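Local coordinates for insecticidal crystal protein Cry7Cal (Bacillus thuringiensis, PDB 5ZI1) that probably acts as an insecticidal pore-forming toxin that binds receptors in the insect gut, the chain being the three-domain toxin part of a longer crystal protein, at residues T240-T250 and Y464-K475. Sequence-based numbering, arbitrary orientation.
Sequences TYPMETVTELT and YPDKITQIPAVK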
# COMPACT_ATOMS: atom_id res chain seq x y z
N THR A 240 -7.73 -8.13 19.80
CA THR A 240 -6.86 -8.92 18.94
C THR A 240 -5.46 -8.33 18.88
O THR A 240 -4.49 -9.07 18.69
CB THR A 240 -7.46 -9.01 17.54
OG1 THR A 240 -8.85 -9.35 17.62
CG2 THR A 240 -6.76 -10.06 16.71
N TYR A 241 -5.34 -7.02 19.10
CA TYR A 241 -4.05 -6.33 19.08
C TYR A 241 -3.93 -5.49 20.34
O TYR A 241 -4.09 -4.26 20.31
CB TYR A 241 -3.89 -5.50 17.80
CG TYR A 241 -3.95 -6.35 16.54
CD1 TYR A 241 -5.15 -6.54 15.86
CD2 TYR A 241 -2.81 -6.96 16.04
CE1 TYR A 241 -5.21 -7.33 14.71
CE2 TYR A 241 -2.86 -7.75 14.89
CZ TYR A 241 -4.05 -7.93 14.23
OH TYR A 241 -4.09 -8.72 13.09
N PRO A 242 -3.66 -6.13 21.49
CA PRO A 242 -3.52 -5.39 22.75
C PRO A 242 -2.18 -4.71 22.94
O PRO A 242 -1.98 -4.07 23.99
CB PRO A 242 -3.73 -6.49 23.81
CG PRO A 242 -3.17 -7.71 23.17
CD PRO A 242 -3.52 -7.58 21.68
N MET A 243 -1.25 -4.81 22.00
CA MET A 243 -0.01 -4.05 22.10
C MET A 243 0.47 -3.62 20.72
O MET A 243 -0.10 -3.99 19.69
CB MET A 243 1.07 -4.84 22.85
CG MET A 243 1.60 -6.06 22.13
SD MET A 243 2.24 -7.28 23.32
CE MET A 243 2.69 -6.24 24.72
N GLU A 244 1.52 -2.80 20.74
CA GLU A 244 2.08 -2.23 19.52
C GLU A 244 2.34 -3.30 18.48
O GLU A 244 2.85 -4.38 18.79
CB GLU A 244 3.36 -1.47 19.85
CG GLU A 244 3.13 -0.40 20.91
CD GLU A 244 4.42 0.26 21.35
OE1 GLU A 244 5.47 -0.00 20.71
OE2 GLU A 244 4.39 1.04 22.33
N THR A 245 1.93 -3.01 17.25
CA THR A 245 1.88 -3.97 16.16
C THR A 245 2.61 -3.33 14.99
O THR A 245 2.37 -2.17 14.68
CB THR A 245 0.43 -4.28 15.75
OG1 THR A 245 -0.32 -4.71 16.90
CG2 THR A 245 0.39 -5.35 14.68
N VAL A 246 3.50 -4.08 14.35
CA VAL A 246 4.33 -3.56 13.28
C VAL A 246 3.84 -4.16 11.97
O VAL A 246 3.83 -5.39 11.80
CB VAL A 246 5.82 -3.87 13.51
CG1 VAL A 246 6.63 -3.40 12.31
CG2 VAL A 246 6.29 -3.18 14.78
N THR A 247 3.46 -3.29 11.03
CA THR A 247 2.85 -3.74 9.79
C THR A 247 3.60 -3.20 8.57
O THR A 247 4.36 -2.22 8.65
CB THR A 247 1.40 -3.29 9.74
OG1 THR A 247 1.38 -1.86 9.80
CG2 THR A 247 0.68 -3.84 10.97
N GLU A 248 3.37 -3.87 7.44
CA GLU A 248 4.02 -3.50 6.18
C GLU A 248 2.99 -3.50 5.06
O GLU A 248 2.10 -4.36 5.02
CB GLU A 248 5.15 -4.47 5.82
CG GLU A 248 6.03 -4.90 6.98
CD GLU A 248 7.28 -5.67 6.50
OE1 GLU A 248 7.12 -6.58 5.64
OE2 GLU A 248 8.40 -5.34 6.96
N LEU A 249 3.13 -2.54 4.13
CA LEU A 249 2.37 -2.48 2.89
C LEU A 249 3.24 -3.00 1.76
O LEU A 249 4.16 -2.31 1.31
CB LEU A 249 1.96 -1.04 2.59
CG LEU A 249 1.21 -0.26 3.65
CD1 LEU A 249 1.23 1.23 3.32
CD2 LEU A 249 -0.23 -0.79 3.78
N THR A 250 2.93 -4.19 1.26
CA THR A 250 3.77 -4.83 0.25
C THR A 250 3.34 -4.53 -1.18
O THR A 250 3.92 -5.10 -2.11
CB THR A 250 3.76 -6.34 0.46
OG1 THR A 250 2.42 -6.81 0.33
CG2 THR A 250 4.30 -6.69 1.84
N TYR A 464 10.16 -8.48 16.48
CA TYR A 464 10.28 -7.50 17.55
C TYR A 464 9.81 -8.14 18.84
O TYR A 464 8.60 -8.41 18.99
CB TYR A 464 9.48 -6.24 17.24
CG TYR A 464 9.88 -5.57 15.94
CD1 TYR A 464 9.31 -5.96 14.75
CD2 TYR A 464 10.87 -4.58 15.91
CE1 TYR A 464 9.68 -5.38 13.55
CE2 TYR A 464 11.25 -3.98 14.71
CZ TYR A 464 10.65 -4.39 13.53
OH TYR A 464 10.99 -3.85 12.32
N PRO A 465 10.70 -8.45 19.77
CA PRO A 465 10.25 -8.69 21.14
C PRO A 465 9.54 -7.43 21.64
O PRO A 465 9.81 -6.32 21.17
CB PRO A 465 11.55 -8.96 21.91
CG PRO A 465 12.61 -8.29 21.09
CD PRO A 465 12.17 -8.42 19.67
N ASP A 466 8.60 -7.63 22.56
CA ASP A 466 7.75 -6.58 23.12
C ASP A 466 6.75 -6.02 22.12
O ASP A 466 6.08 -5.01 22.43
CB ASP A 466 8.57 -5.41 23.68
CG ASP A 466 9.66 -5.87 24.62
OD1 ASP A 466 9.83 -7.10 24.83
OD2 ASP A 466 10.33 -4.98 25.18
N LYS A 467 6.62 -6.62 20.94
CA LYS A 467 5.71 -6.13 19.92
C LYS A 467 5.11 -7.32 19.18
O LYS A 467 5.72 -8.39 19.08
CB LYS A 467 6.40 -5.20 18.91
CG LYS A 467 6.92 -3.91 19.50
CD LYS A 467 7.54 -3.02 18.45
CE LYS A 467 7.25 -1.56 18.74
NZ LYS A 467 8.47 -0.76 19.08
N ILE A 468 3.92 -7.12 18.64
CA ILE A 468 3.39 -8.06 17.67
C ILE A 468 4.03 -7.73 16.33
O ILE A 468 3.91 -6.60 15.84
CB ILE A 468 1.86 -8.01 17.60
CG1 ILE A 468 1.25 -8.57 18.89
CG2 ILE A 468 1.41 -8.80 16.41
CD1 ILE A 468 -0.19 -8.09 19.16
N THR A 469 4.72 -8.69 15.75
CA THR A 469 5.36 -8.50 14.46
C THR A 469 4.46 -9.13 13.41
O THR A 469 4.22 -10.34 13.44
CB THR A 469 6.76 -9.10 14.43
OG1 THR A 469 7.47 -8.68 15.60
CG2 THR A 469 7.50 -8.59 13.19
N GLN A 470 3.94 -8.31 12.51
CA GLN A 470 3.01 -8.79 11.50
C GLN A 470 3.77 -8.79 10.19
O GLN A 470 4.12 -7.73 9.66
CB GLN A 470 1.74 -7.94 11.45
CG GLN A 470 0.69 -8.44 10.46
CD GLN A 470 -0.43 -7.43 10.25
OE1 GLN A 470 -0.23 -6.40 9.61
NE2 GLN A 470 -1.62 -7.71 10.80
N ILE A 471 4.03 -9.99 9.68
CA ILE A 471 4.87 -10.21 8.52
C ILE A 471 3.98 -10.81 7.44
O ILE A 471 3.39 -11.88 7.64
CB ILE A 471 6.05 -11.15 8.81
CG1 ILE A 471 6.89 -10.61 9.97
CG2 ILE A 471 6.88 -11.33 7.56
CD1 ILE A 471 8.16 -11.44 10.24
N PRO A 472 3.85 -10.16 6.28
CA PRO A 472 3.00 -10.72 5.23
C PRO A 472 3.59 -12.01 4.71
O PRO A 472 4.81 -12.20 4.67
CB PRO A 472 3.02 -9.64 4.15
CG PRO A 472 3.21 -8.39 4.93
CD PRO A 472 4.16 -8.75 6.04
N ALA A 473 2.71 -12.92 4.33
CA ALA A 473 3.16 -14.17 3.74
C ALA A 473 4.05 -13.91 2.53
O ALA A 473 4.98 -14.69 2.26
CB ALA A 473 1.95 -15.03 3.36
N VAL A 474 3.80 -12.83 1.79
CA VAL A 474 4.63 -12.57 0.61
C VAL A 474 6.05 -12.16 0.98
O VAL A 474 6.91 -12.15 0.09
CB VAL A 474 3.97 -11.53 -0.32
CG1 VAL A 474 2.68 -12.09 -0.88
CG2 VAL A 474 3.71 -10.23 0.40
N LYS A 475 6.34 -11.87 2.25
CA LYS A 475 7.73 -11.67 2.68
C LYS A 475 8.54 -12.97 2.67
O LYS A 475 9.76 -12.91 2.90
CB LYS A 475 7.79 -11.05 4.08
CG LYS A 475 7.22 -9.62 4.19
CD LYS A 475 7.99 -8.63 3.30
CE LYS A 475 9.44 -8.44 3.76
NZ LYS A 475 9.59 -7.62 5.02
O HOH W 1 2.03 -6.25 8.12
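A short parallel beta pairing links the chain that follows the N-terminal helical domain to an outer strand of the C-terminal domain. Ile-468 N donates to Glu-244 O (2.9 Å), Val-246 N to Ile-468 O, and Gln-470 N to Val-246 O (3.0 Å). On one face Ile-468 lies alongside Thr-245, methyl beside methyl. Ile-468 CD1 reaches Met-243 CG at 4.0 Å and also touches the Tyr-241 ring and Pro-242. On the other face Val-246 CG2 sits over one face of the Tyr-464 ring, off-centre. The CD of Lys-467 packs on the same methyl, and its NZ forms a long salt bridge with Glu-244 OE1 (3.5 Å).

Gln-470 has CG anti to the backbone N (chi1 -177°), which sets its amide against the hydroxyl end of Tyr-241, the two planes 88° apart. Both Gln-470 NE2 and Tyr-241 OH hydrogen-bond to OE2 of Glu-596. Where direct pairing stops, one water accepts from Glu-248 N (2.8 Å) and donates to Gln-470 O and OE1. Further on, Lys-475 curls back through three bent torsions. Lys-475 NZ forms a salt bridge with Glu-248, donating to the syn lone pair of OE1 at 2.8 Å. The carbonyl O of Arg-458 and Asn-461 OD1 also accept from this ammonium group. Thr-250 CG2 packs on Pro-472 CG (3.7 Å). Such a strand, added beside the C-terminal beta-sandwich, is consistent with the close interdomain packing of three-domain Cry toxins.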